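Local coordinates for uncharacterized protein (Bacteroides uniformis ATCC 8492, PDB 4Q68) that probably acts as an N-acetylmuramoyl-L-alanine amidase of the NlpC/P60 family, splitting the bond between N-acetylmuramic acid and L-alanine in cell-wall fragments, at residues M7-K13 and V48-T52; L118-S124 and E147-S151; P169-D173 and I233-R237. One frame throughout, in Å; residues are numbered along the deposited sequence. Where two conformers were deposited one is given.

Interaction 1. Residues M7-K13 and V48-T52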
HETATM    1  N   MSE A   7     -11.901  -9.317   1.033  1.00  7.30           N
HETATM    2  CA  MSE A   7     -11.086  -8.091   1.050  1.00  6.68           C
HETATM    3  C   MSE A   7     -11.965  -6.872   0.795  1.00  6.55           C
HETATM    4  O   MSE A   7     -11.866  -5.863   1.498  1.00  7.01           O
HETATM    5  CB  MSE A   7     -10.013  -8.155  -0.047  1.00  7.01           C
HETATM    6  CG  MSE A   7      -8.781  -8.941   0.279  1.00  7.06           C
HETATM    7 SE   MSE A   7      -7.624  -8.059   1.570  0.75  7.94          SE
HETATM    8  CE  MSE A   7      -7.314  -6.389   0.648  1.00 12.06           C
ATOM      9  N   LEU A   8     -12.808  -6.945  -0.228  1.00  6.63           N
ATOM     10  CA  LEU A   8     -13.674  -5.818  -0.562  1.00  6.84           C
ATOM     11  C   LEU A   8     -14.663  -5.511   0.565  1.00  7.03           C
ATOM     12  O   LEU A   8     -14.815  -4.358   0.958  1.00  7.30           O
ATOM     13  CB  LEU A   8     -14.411  -6.094  -1.869  1.00  7.31           C
ATOM     14  CG  LEU A   8     -15.447  -5.041  -2.272  1.00  7.95           C
ATOM     15  CD1 LEU A   8     -14.815  -3.653  -2.428  1.00  8.15           C
ATOM     16  CD2 LEU A   8     -16.154  -5.452  -3.546  1.00  8.79           C
ATOM     17  N   SER A   9     -15.336  -6.528   1.092  1.00  7.64           N
ATOM     18  CA  SER A   9     -16.319  -6.260   2.120  0.70  7.94           C
ATOM     19  C   SER A   9     -15.638  -5.732   3.384  1.00  7.42           C
ATOM     20  O   SER A   9     -16.181  -4.844   4.037  1.00  8.01           O
ATOM     21  CB  SER A   9     -17.200  -7.478   2.365  0.70  9.04           C
ATOM     22  OG  SER A   9     -16.462  -8.555   2.851  0.70 10.89           O
ATOM     23  N   ASN A  10     -14.447  -6.227   3.714  1.00  7.24           N
ATOM     24  CA  ASN A  10     -13.746  -5.684   4.868  1.00  7.03           C
ATOM     25  C   ASN A  10     -13.288  -4.240   4.626  1.00  7.09           C
ATOM     26  O   ASN A  10     -13.309  -3.431   5.553  1.00  8.58           O
ATOM     27  CB  ASN A  10     -12.586  -6.583   5.288  1.00  7.19           C
ATOM     28  CG  ASN A  10     -13.060  -7.859   5.931  1.00  8.09           C
ATOM     29  OD1 ASN A  10     -14.175  -7.910   6.478  1.00 10.49           O
ATOM     30  ND2 ASN A  10     -12.233  -8.898   5.883  1.00  8.50           N
ATOM     31  N   GLY A  11     -12.923  -3.900   3.393  1.00  6.71           N
ATOM     32  CA  GLY A  11     -12.636  -2.516   3.069  1.00  6.97           C
ATOM     33  C   GLY A  11     -13.865  -1.620   3.190  1.00  6.92           C
ATOM     34  O   GLY A  11     -13.781  -0.517   3.729  1.00  7.04           O
ATOM     35  N   ILE A  12     -15.015  -2.098   2.717  1.00  7.24           N
ATOM     36  CA  ILE A  12     -16.275  -1.355   2.793  0.50  7.87           C
ATOM     37  C   ILE A  12     -16.649  -1.049   4.240  1.00  7.46           C
ATOM     38  O   ILE A  12     -17.248  -0.013   4.528  1.00  7.95           O
ATOM     39  CB  ILE A  12     -17.411  -2.131   2.076  0.50  8.99           C
ATOM     40  CG1 ILE A  12     -17.231  -2.053   0.554  0.50 10.05           C
ATOM     41  CG2 ILE A  12     -18.805  -1.630   2.493  0.50  8.52           C
ATOM     42  CD1 ILE A  12     -17.194  -0.643  -0.011  0.50 10.68           C
ATOM     43  N   LYS A  13     -16.288  -1.937   5.170  1.00  7.61           N
ATOM     44  CA  LYS A  13     -16.510  -1.701   6.610  0.50  8.19           C
ATOM     45  C   LYS A  13     -15.841  -0.455   7.141  1.00  8.12           C
ATOM     46  O   LYS A  13     -16.247   0.071   8.180  1.00 10.33           O
ATOM     47  CB  LYS A  13     -16.013  -2.864   7.469  0.50  9.46           C
ATOM     48  CG  LYS A  13     -16.818  -4.128   7.325  0.50 11.04           C
ATOM     49  CD  LYS A  13     -16.358  -5.212   8.280  0.50 14.03           C
ATOM     50  CE  LYS A  13     -16.822  -6.581   7.836  0.50 16.70           C
ATOM     51  NZ  LYS A  13     -16.063  -7.672   8.507  0.50 17.98           N
ATOM     52  N   VAL A  48      -7.109  -3.893   6.536  1.00  5.53           N
ATOM     53  CA  VAL A  48      -8.029  -4.717   5.773  1.00  5.51           C
ATOM     54  C   VAL A  48      -7.389  -6.061   5.423  1.00  5.33           C
ATOM     55  O   VAL A  48      -8.007  -7.123   5.578  1.00  5.98           O
ATOM     56  CB  VAL A  48      -8.516  -3.975   4.520  1.00  6.11           C
ATOM     57  CG1 VAL A  48      -9.322  -4.894   3.627  1.00  7.11           C
ATOM     58  CG2 VAL A  48      -9.372  -2.767   4.933  1.00  7.39           C
ATOM     59  N   LEU A  49      -6.153  -6.033   4.942  1.00  5.07           N
ATOM     60  CA  LEU A  49      -5.441  -7.259   4.612  1.00  5.31           C
ATOM     61  C   LEU A  49      -5.236  -8.114   5.861  1.00  5.42           C
ATOM     62  O   LEU A  49      -5.428  -9.331   5.826  1.00  5.96           O
ATOM     63  CB  LEU A  49      -4.105  -6.913   3.945  1.00  5.21           C
ATOM     64  CG  LEU A  49      -3.225  -8.093   3.523  1.00  5.50           C
ATOM     65  CD1 LEU A  49      -3.909  -9.025   2.532  1.00  6.03           C
ATOM     66  CD2 LEU A  49      -1.924  -7.569   2.948  1.00  5.50           C
ATOM     67  N   ALA A  50      -4.855  -7.498   6.975  1.00  5.54           N
ATOM     68  CA  ALA A  50      -4.633  -8.259   8.228  1.00  6.14           C
ATOM     69  C   ALA A  50      -5.910  -8.942   8.672  1.00  6.20           C
ATOM     70  O   ALA A  50      -5.891 -10.103   9.059  1.00  7.30           O
ATOM     71  CB  ALA A  50      -4.111  -7.351   9.312  1.00  6.57           C
ATOM     72  N   GLU A  51      -7.027  -8.230   8.614  1.00  6.25           N
ATOM     73  CA  GLU A  51      -8.302  -8.816   9.005  1.00  7.03           C
ATOM     74  C   GLU A  51      -8.688  -9.961   8.082  1.00  6.43           C
ATOM     75  O   GLU A  51      -9.112 -11.026   8.537  1.00  7.59           O
ATOM     76  CB  GLU A  51      -9.394  -7.759   9.003  1.00  7.63           C
ATOM     77  CG  GLU A  51     -10.776  -8.305   9.351  1.00  9.23           C
ATOM     78  CD  GLU A  51     -11.854  -7.241   9.433  1.00 11.22           C
ATOM     79  OE1 GLU A  51     -11.592  -6.051   9.156  1.00 13.23           O
ATOM     80  OE2 GLU A  51     -12.999  -7.630   9.775  1.00 15.01           O
ATOM     81  N   THR A  52      -8.525  -9.753   6.780  1.00  6.29           N
ATOM     82  CA  THR A  52      -8.955 -10.764   5.829  1.00  6.55           C
ATOM     83  C   THR A  52      -8.081 -12.029   5.899  1.00  6.76           C
ATOM     84  O   THR A  52      -8.578 -13.146   5.698  1.00  7.66           O
ATOM     85  CB  THR A  52      -9.048 -10.201   4.404  1.00  6.69           C
ATOM     86  OG1 THR A  52      -9.734  -8.942   4.424  1.00  7.29           O
ATOM     87  CG2 THR A  52      -9.841 -11.126   3.511  1.00  7.38           C
TER
HETATM   88  O   HOH W   1     -13.382  -4.287   8.285  1.00 15.75           O
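A helix–helix crossing in a papain-like NlpC/P60 fold illustrates how a largely buried interface settles its polar accounts. The short axes of helices 7-12 and 48-52 approach to 9.1 Å, their N-to-C directions 126° apart, and the CA of Gly11 is 5.8 Å from CA of Val48. One end of the interface is apolar. Selenomethionine Met7 folds its side chain across, with SE 4.0 Å from Leu49 CD1 and CE 3.9 Å from Val48 CG1; Met238 of strand 230-238 covers Met7, Leu49 and Thr52. Next to this patch runs a chain of polar groups, each matched. Asn10 spends both ends of its amide: ND2 donates to Thr52 OG1 (2.9 Å, nearly straight at 170°), while OD1 accepts from Lys13 NZ at 2.8 Å. The Thr52 hydroxyl in turn gives its proton to Val48 O, 2.8 Å from OG1, a carbonyl that also receives the helical bond from Thr52 N. The same Lys13 NZ forms a salt bridge with Glu51 OE2 at 3.3 Å, weak as a hydrogen bond, so the ammonium is shared between amide and carboxylate. The other Glu51 oxygen is served by solvent: water 1 donates both to Glu51 OE1 (2.7 Å) and to the backbone carbonyl Asn10 O (2.9 Å).

Interaction 2. Residues L118-S124 and E147-S151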
ATOM      1  N   LEU A 118      13.031   0.537 -10.664  1.00  6.76           N
ATOM      2  CA  LEU A 118      12.864   1.267  -9.423  1.00  6.70           C
ATOM      3  C   LEU A 118      14.036   2.207  -9.170  1.00  6.36           C
ATOM      4  O   LEU A 118      15.199   1.863  -9.377  1.00  7.17           O
ATOM      5  CB  LEU A 118      12.718   0.305  -8.251  1.00  6.55           C
ATOM      6  CG  LEU A 118      11.457  -0.565  -8.258  1.00  7.30           C
ATOM      7  CD1 LEU A 118      11.545  -1.584  -7.130  1.00  8.13           C
ATOM      8  CD2 LEU A 118      10.193   0.275  -8.130  1.00  8.41           C
ATOM      9  N   SER A 119      13.702   3.399  -8.697  1.00  6.66           N
ATOM     10  CA  SER A 119      14.674   4.381  -8.268  0.60  7.27           C
ATOM     11  C   SER A 119      14.136   4.967  -6.963  1.00  6.65           C
ATOM     12  O   SER A 119      13.272   5.848  -6.988  1.00  7.75           O
ATOM     13  CB  SER A 119      14.848   5.425  -9.372  0.60  9.31           C
ATOM     14  OG  SER A 119      15.730   6.444  -8.974  0.60 11.21           O
ATOM     15  N   ILE A 120      14.610   4.426  -5.849  1.00  6.19           N
ATOM     16  CA  ILE A 120      14.061   4.731  -4.541  1.00  6.14           C
ATOM     17  C   ILE A 120      15.136   5.344  -3.672  1.00  6.09           C
ATOM     18  O   ILE A 120      16.186   4.759  -3.452  1.00  7.07           O
ATOM     19  CB  ILE A 120      13.430   3.464  -3.913  1.00  6.58           C
ATOM     20  CG1 ILE A 120      12.225   2.995  -4.746  1.00  6.56           C
ATOM     21  CG2 ILE A 120      13.020   3.734  -2.485  1.00  8.92           C
ATOM     22  CD1 ILE A 120      11.629   1.649  -4.323  1.00  6.94           C
ATOM     23  N   SER A 121      14.853   6.547  -3.188  1.00  6.09           N
ATOM     24  CA  SER A 121      15.790   7.328  -2.385  1.00  6.57           C
ATOM     25  C   SER A 121      15.152   8.488  -1.618  1.00  6.06           C
ATOM     26  O   SER A 121      15.865   9.266  -0.996  1.00  6.88           O
ATOM     27  CB  SER A 121      16.908   7.896  -3.266  1.00  8.22           C
ATOM     28  OG  SER A 121      16.371   8.791  -4.211  1.00 10.23           O
ATOM     29  N   TYR A 122      13.822   8.629  -1.653  1.00  5.67           N
ATOM     30  CA  TYR A 122      13.187   9.859  -1.145  1.00  6.17           C
ATOM     31  C   TYR A 122      13.481  10.113   0.329  1.00  5.78           C
ATOM     32  O   TYR A 122      13.780  11.239   0.726  1.00  6.27           O
ATOM     33  CB  TYR A 122      11.681   9.790  -1.386  1.00  6.44           C
ATOM     34  CG  TYR A 122      10.961  11.065  -1.095  1.00  7.02           C
ATOM     35  CD1 TYR A 122      10.513  11.356   0.177  1.00  8.17           C
ATOM     36  CD2 TYR A 122      10.714  11.987  -2.101  1.00  7.25           C
ATOM     37  CE1 TYR A 122       9.843  12.541   0.451  1.00  8.65           C
ATOM     38  CE2 TYR A 122      10.050  13.181  -1.838  1.00  7.73           C
ATOM     39  CZ  TYR A 122       9.624  13.450  -0.558  1.00  8.34           C
ATOM     40  OH  TYR A 122       8.952  14.618  -0.261  1.00  9.72           O
HETATM   41  N   MSE A 123      13.353   9.088   1.161  1.00  5.65           N
HETATM   42  CA  MSE A 123      13.440   9.296   2.598  1.00  5.98           C
HETATM   43  C   MSE A 123      14.836   9.719   3.036  1.00  5.97           C
HETATM   44  O   MSE A 123      14.980  10.693   3.772  1.00  6.61           O
HETATM   45  CB  MSE A 123      12.992   8.046   3.342  1.00  6.70           C
HETATM   46  CG  MSE A 123      11.531   7.709   3.094  1.00  7.14           C
HETATM   47 SE   MSE A 123      10.950   6.097   3.987  0.75  8.90          SE
HETATM   48  CE  MSE A 123      10.813   6.773   5.786  1.00 11.51           C
ATOM     49  N   SER A 124      15.868   9.011   2.589  1.00  5.99           N
ATOM     50  CA  SER A 124      17.220   9.412   2.967  1.00  6.61           C
ATOM     51  C   SER A 124      17.610  10.743   2.340  1.00  6.94           C
ATOM     52  O   SER A 124      18.437  11.463   2.883  1.00  8.47           O
ATOM     53  CB  SER A 124      18.260   8.361   2.624  1.00  7.15           C
ATOM     54  OG  SER A 124      18.472   8.294   1.239  1.00  7.17           O
ATOM     55  N   GLU A 147      17.212   1.336   0.460  1.00  5.91           N
ATOM     56  CA  GLU A 147      16.953   2.018  -0.808  1.00  6.28           C
ATOM     57  C   GLU A 147      17.837   1.493  -1.921  1.00  6.89           C
ATOM     58  O   GLU A 147      17.377   1.255  -3.031  1.00  8.01           O
ATOM     59  CB  GLU A 147      17.190   3.512  -0.638  1.00  6.18           C
ATOM     60  CG  GLU A 147      16.113   4.198   0.204  1.00  6.17           C
ATOM     61  CD  GLU A 147      16.483   5.593   0.653  1.00  6.47           C
ATOM     62  OE1 GLU A 147      17.636   6.008   0.403  1.00  7.19           O
ATOM     63  OE2 GLU A 147      15.622   6.256   1.289  1.00  6.69           O
ATOM     64  N   GLN A 148      19.118   1.325  -1.629  1.00  8.12           N
ATOM     65  CA  GLN A 148      20.045   0.864  -2.651  0.70  9.15           C
ATOM     66  C   GLN A 148      19.694  -0.574  -3.077  1.00  9.64           C
ATOM     67  O   GLN A 148      19.809  -0.915  -4.253  1.00 11.29           O
ATOM     68  CB  GLN A 148      21.492   0.999  -2.165  0.70 11.08           C
ATOM     69  CG  GLN A 148      21.990   2.468  -2.099  0.70 11.95           C
ATOM     70  CD  GLN A 148      22.363   3.073  -3.454  0.70 14.87           C
ATOM     71  OE1 GLN A 148      22.502   2.363  -4.448  0.70 18.59           O
ATOM     72  NE2 GLN A 148      22.532   4.392  -3.492  0.70 15.96           N
ATOM     73  N   SER A 149      19.269  -1.409  -2.129  1.00  9.02           N
ATOM     74  CA  SER A 149      18.897  -2.778  -2.467  0.70 10.47           C
ATOM     75  C   SER A 149      17.590  -2.859  -3.273  1.00  9.39           C
ATOM     76  O   SER A 149      17.440  -3.726  -4.131  1.00 12.12           O
ATOM     77  CB  SER A 149      18.844  -3.639  -1.215  0.70 12.48           C
ATOM     78  OG  SER A 149      20.149  -3.770  -0.666  0.70 13.80           O
ATOM     79  N   LEU A 150      16.655  -1.950  -3.021  1.00  7.58           N
ATOM     80  CA  LEU A 150      15.399  -1.913  -3.780  1.00  7.36           C
ATOM     81  C   LEU A 150      15.605  -1.385  -5.192  1.00  7.94           C
ATOM     82  O   LEU A 150      14.930  -1.807  -6.129  1.00  9.77           O
ATOM     83  CB  LEU A 150      14.392  -1.001  -3.077  1.00  6.97           C
ATOM     84  CG  LEU A 150      13.803  -1.521  -1.770  1.00  7.22           C
ATOM     85  CD1 LEU A 150      13.108  -0.408  -1.029  1.00  6.96           C
ATOM     86  CD2 LEU A 150      12.835  -2.671  -2.003  1.00  8.42           C
ATOM     87  N   SER A 151      16.496  -0.409  -5.318  1.00  7.96           N
ATOM     88  CA  SER A 151      16.679   0.321  -6.559  1.00  8.75           C
ATOM     89  C   SER A 151      17.372  -0.532  -7.613  1.00  8.48           C
ATOM     90  O   SER A 151      18.178  -1.412  -7.297  1.00  9.94           O
ATOM     91  CB  SER A 151      17.488   1.581  -6.301  1.00  8.94           C
ATOM     92  OG  SER A 151      16.765   2.503  -5.508  1.00  9.69           O
TER
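The backbone of 118-124 arrives extended, with phi/psi in the beta region from Leu118 to Ile120, and turns at Ser121, the N-cap position, into the short helix 122-125. Facing it is the last turn of helix 137-150, which Ser151 leaves with a psi of 150°. The nearest CA atoms are those of Ser119 and Ser151, 4.8 Å apart, and Ser151 CA makes a CA-H...O contact with Leu118 O at 3.5 Å. Leu118 directly follows strand 115-117, and its backbone hydrogen bonds with Gly152 and Lys153 continue the pairing of 115-117 with 154-156.

Two polar side chains accept all three hydrogen bonds across the contact. Ser151 OG donates to Glu147 O (2.8 Å), the carbonyl that its own backbone N also reaches, and accepts from Ile120 N (2.9 Å, 164°), tying the helix end to the extended chain. One turn back, Glu147 passes Ser121, whose CA lies 3.6 Å from Glu147 CD, to the start of helix 122-125, where OE2 accepts from Ser124 N (3.1 Å) and OE1 from Ser124 OG (2.6 Å); Tyr90 also hydrogen-bonds to OE2. In the same short helix, Met123 touches the glycan attached to the protein. Ile120 CD1 rests 4.0 Å from Leu150 CB, and Leu118 CD1 lies 3.5 Å from Leu150 O, with Ala92 of helix 91-100 against both Leu118 and Ile120.

The general lesson concerns helix ends: an acidic side chain from the C-terminal turn of one helix satisfies a first-turn amide of another, a favourable pairing of negative charge with an N terminus, and its buried carboxylate gains several donors.

Interaction 3. Residues P169-D173 and I233-R237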
ATOM      1  N   PRO A 169     -10.213  -7.400 -17.044  1.00  9.52           N
ATOM      2  CA  PRO A 169     -10.729  -8.617 -16.414  0.70 10.26           C
ATOM      3  C   PRO A 169      -9.772  -9.299 -15.431  1.00  9.41           C
ATOM      4  O   PRO A 169     -10.216 -10.103 -14.623  1.00 12.11           O
ATOM      5  CB  PRO A 169     -11.047  -9.525 -17.608  0.70 12.45           C
ATOM      6  CG  PRO A 169     -10.236  -9.000 -18.721  0.70 13.65           C
ATOM      7  CD  PRO A 169     -10.159  -7.525 -18.511  0.70 11.45           C
ATOM      8  N   TRP A 170      -8.486  -8.969 -15.494  1.00  8.00           N
ATOM      9  CA  TRP A 170      -7.522  -9.514 -14.558  1.00  7.99           C
ATOM     10  C   TRP A 170      -7.347  -8.675 -13.285  1.00  7.45           C
ATOM     11  O   TRP A 170      -6.605  -9.069 -12.402  1.00  8.24           O
ATOM     12  CB  TRP A 170      -6.180  -9.745 -15.254  1.00  8.76           C
ATOM     13  CG  TRP A 170      -5.588  -8.581 -15.957  1.00  8.57           C
ATOM     14  CD1 TRP A 170      -5.668  -8.315 -17.285  1.00 11.46           C
ATOM     15  CD2 TRP A 170      -4.746  -7.570 -15.400  1.00  7.91           C
ATOM     16  NE1 TRP A 170      -4.947  -7.193 -17.596  1.00 10.31           N
ATOM     17  CE2 TRP A 170      -4.373  -6.712 -16.455  1.00  8.99           C
ATOM     18  CE3 TRP A 170      -4.267  -7.306 -14.116  1.00  7.72           C
ATOM     19  CZ2 TRP A 170      -3.531  -5.619 -16.266  1.00  9.50           C
ATOM     20  CZ3 TRP A 170      -3.431  -6.217 -13.930  1.00  8.43           C
ATOM     21  CH2 TRP A 170      -3.077  -5.382 -15.000  1.00  9.07           C
ATOM     22  N   ILE A 171      -8.025  -7.531 -13.204  1.00  6.85           N
ATOM     23  CA  ILE A 171      -8.113  -6.755 -11.973  1.00  6.76           C
ATOM     24  C   ILE A 171      -9.454  -7.121 -11.356  1.00  6.53           C
ATOM     25  O   ILE A 171     -10.489  -6.978 -12.019  1.00  7.80           O
ATOM     26  CB  ILE A 171      -8.027  -5.240 -12.216  1.00  7.20           C
ATOM     27  CG1 ILE A 171      -6.714  -4.894 -12.916  1.00  7.62           C
ATOM     28  CG2 ILE A 171      -8.201  -4.495 -10.892  1.00  7.74           C
ATOM     29  CD1 ILE A 171      -6.621  -3.469 -13.410  1.00  8.52           C
ATOM     30  N   LYS A 172      -9.432  -7.590 -10.112  1.00  6.79           N
ATOM     31  CA  LYS A 172     -10.616  -8.133  -9.457  0.50  7.06           C
ATOM     32  C   LYS A 172     -10.994  -7.353  -8.196  1.00  6.27           C
ATOM     33  O   LYS A 172     -10.134  -6.749  -7.527  1.00  6.23           O
ATOM     34  CB  LYS A 172     -10.344  -9.593  -9.101  0.50  8.33           C
ATOM     35  CG  LYS A 172     -10.040 -10.420 -10.340  0.50 10.08           C
ATOM     36  CD  LYS A 172      -9.837 -11.891 -10.094  0.50 12.13           C
ATOM     37  CE  LYS A 172      -9.437 -12.593 -11.391  0.50 14.85           C
ATOM     38  NZ  LYS A 172     -10.292 -12.150 -12.525  0.50 18.24           N
ATOM     39  N   ASP A 173     -12.277  -7.392  -7.858  1.00  6.55           N
ATOM     40  CA  ASP A 173     -12.743  -6.874  -6.579  1.00  6.36           C
ATOM     41  C   ASP A 173     -11.820  -7.353  -5.467  1.00  5.92           C
ATOM     42  O   ASP A 173     -11.469  -8.537  -5.380  1.00  6.63           O
ATOM     43  CB  ASP A 173     -14.147  -7.395  -6.268  1.00  6.78           C
ATOM     44  CG  ASP A 173     -15.253  -6.591  -6.911  1.00  7.17           C
ATOM     45  OD1 ASP A 173     -15.044  -5.402  -7.202  1.00  7.81           O
ATOM     46  OD2 ASP A 173     -16.357  -7.166  -7.117  1.00  9.10           O
ATOM     47  N   ILE A 233      -0.414   1.906 -12.105  1.00  5.33           N
ATOM     48  CA  ILE A 233      -0.689   1.096 -10.920  1.00  5.11           C
ATOM     49  C   ILE A 233       0.093  -0.199 -10.936  1.00  4.77           C
ATOM     50  O   ILE A 233       0.372  -0.768 -11.993  1.00  5.64           O
ATOM     51  CB  ILE A 233      -2.212   0.778 -10.751  1.00  5.45           C
ATOM     52  CG1 ILE A 233      -2.780   0.004 -11.946  1.00  5.93           C
ATOM     53  CG2 ILE A 233      -2.985   2.066 -10.500  1.00  5.93           C
ATOM     54  CD1 ILE A 233      -4.228  -0.420 -11.781  1.00  6.22           C
ATOM     55  N   ARG A 234       0.394  -0.674  -9.735  1.00  4.62           N
ATOM     56  CA  ARG A 234       0.696  -2.065  -9.470  1.00  4.88           C
ATOM     57  C   ARG A 234      -0.548  -2.675  -8.824  1.00  4.83           C
ATOM     58  O   ARG A 234      -1.247  -2.012  -8.059  1.00  5.54           O
ATOM     59  CB  ARG A 234       1.924  -2.221  -8.561  1.00  4.90           C
ATOM     60  CG  ARG A 234       3.194  -1.661  -9.184  1.00  5.26           C
ATOM     61  CD  ARG A 234       4.424  -1.828  -8.333  1.00  5.45           C
ATOM     62  NE  ARG A 234       4.799  -3.235  -8.220  1.00  5.36           N
ATOM     63  CZ  ARG A 234       5.866  -3.691  -7.571  1.00  5.30           C
ATOM     64  NH1 ARG A 234       6.661  -2.872  -6.913  1.00  5.57           N
ATOM     65  NH2 ARG A 234       6.144  -4.981  -7.567  1.00  5.55           N
ATOM     66  N   VAL A 235      -0.824  -3.928  -9.163  1.00  4.94           N
ATOM     67  CA  VAL A 235      -1.988  -4.651  -8.683  1.00  5.27           C
ATOM     68  C   VAL A 235      -1.494  -5.883  -7.935  1.00  4.89           C
ATOM     69  O   VAL A 235      -0.763  -6.709  -8.500  1.00  5.66           O
ATOM     70  CB  VAL A 235      -2.900  -5.078  -9.854  1.00  5.76           C
ATOM     71  CG1 VAL A 235      -4.096  -5.861  -9.347  1.00  6.25           C
ATOM     72  CG2 VAL A 235      -3.344  -3.862 -10.651  1.00  6.14           C
ATOM     73  N   LEU A 236      -1.863  -5.963  -6.659  1.00  5.08           N
ATOM     74  CA  LEU A 236      -1.465  -7.057  -5.781  1.00  5.31           C
ATOM     75  C   LEU A 236      -2.718  -7.775  -5.308  1.00  5.08           C
ATOM     76  O   LEU A 236      -3.805  -7.193  -5.256  1.00  6.01           O
ATOM     77  CB  LEU A 236      -0.692  -6.560  -4.556  1.00  5.84           C
ATOM     78  CG  LEU A 236       0.562  -5.713  -4.783  1.00  6.07           C
ATOM     79  CD1 LEU A 236       1.481  -6.313  -5.832  1.00  6.42           C
ATOM     80  CD2 LEU A 236       0.231  -4.261  -5.114  1.00  7.02           C
ATOM     81  N   ARG A 237      -2.580  -9.042  -4.934  1.00  5.64           N
ATOM     82  CA  ARG A 237      -3.727  -9.839  -4.518  1.00  5.83           C
ATOM     83  C   ARG A 237      -3.357 -10.675  -3.308  1.00  5.55           C
ATOM     84  O   ARG A 237      -2.337 -11.365  -3.297  1.00  6.56           O
ATOM     85  CB  ARG A 237      -4.174 -10.723  -5.676  1.00  6.60           C
ATOM     86  CG  ARG A 237      -5.454 -11.531  -5.432  1.00  7.13           C
ATOM     87  CD  ARG A 237      -5.941 -12.205  -6.697  1.00  8.02           C
ATOM     88  NE  ARG A 237      -6.287 -11.198  -7.689  1.00  7.37           N
ATOM     89  CZ  ARG A 237      -6.191 -11.330  -9.007  1.00  7.41           C
ATOM     90  NH1 ARG A 237      -5.794 -12.465  -9.577  1.00  8.82           N
ATOM     91  NH2 ARG A 237      -6.504 -10.286  -9.772  1.00  8.12           N
TER
HETATM   92  O   HOH W   2      -5.690 -11.992 -12.564  1.00 21.79           O
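Here a loop is fitted to a strand by interlocking shape, with no backbone pairing between them: the nearest CA atoms, those of Ile171 and Val235, remain 7.3 Å apart. On strand 233-237 the residues Ile233, Val235 and Arg237 direct their CA-to-CB bonds toward the loop. Val235 is the central bump. Its CG2 enters the hollow between the Trp170 indole and the Ile171 side chain, 4.0 Å from Trp170 CZ3, which it meets obliquely, and 4.2 Å from Ile171 CG1. Farther along, the tip of Ile171 extends to Ile233, CD1 to CD1 at 4.2 Å. The Trp170 side chain also touches Val107, Thr108 and Met111 of helix 107-111.

Arg237 closes the rim of this hollow. Its guanidinium arches over the loop so that Lys172 CD covers one face, while Trp170 O lies near its plane and accepts from Arg237 NH2 at 2.9 Å. Water 2 accepts from Arg237 NH1 (3.0 Å) and donates to Trp170 O (3.1 Å), bridging the two. The group's main polar partner is Asp175, in a salt bridge with NE. Lys172 bends back, NZ donating to Pro169 O at 2.9 Å.

Arg234, on the other face of the strand, packs on helix 91-100. A long strand of the antiparallel sheet, covered by a helix on one face and by a connecting loop on the other, is consistent with the papain-like core of NlpC/P60 enzymes.

The three contacts follow one another along the chain without nesting. Interactions 1 and 2 lie on opposite sides of the chain's centre, their own centres 30 Å apart. Interaction 3 lies nearer to each: its centre is 15 Å from that of interaction 1, which it touches where Leu8 CD2 meets Asp173 CG at 3.7 Å, and 25 Å from that of interaction 2, with nearest atoms about 5 Å apart. The glycan attached to the protein is touched in interaction 2 by Met123, whereas the Leu49 side chain lies about 13 Å from it. Helix 41-53 is probably the one whose N-terminal end carries the nucleophilic cysteine, as in NlpC/P60 relatives.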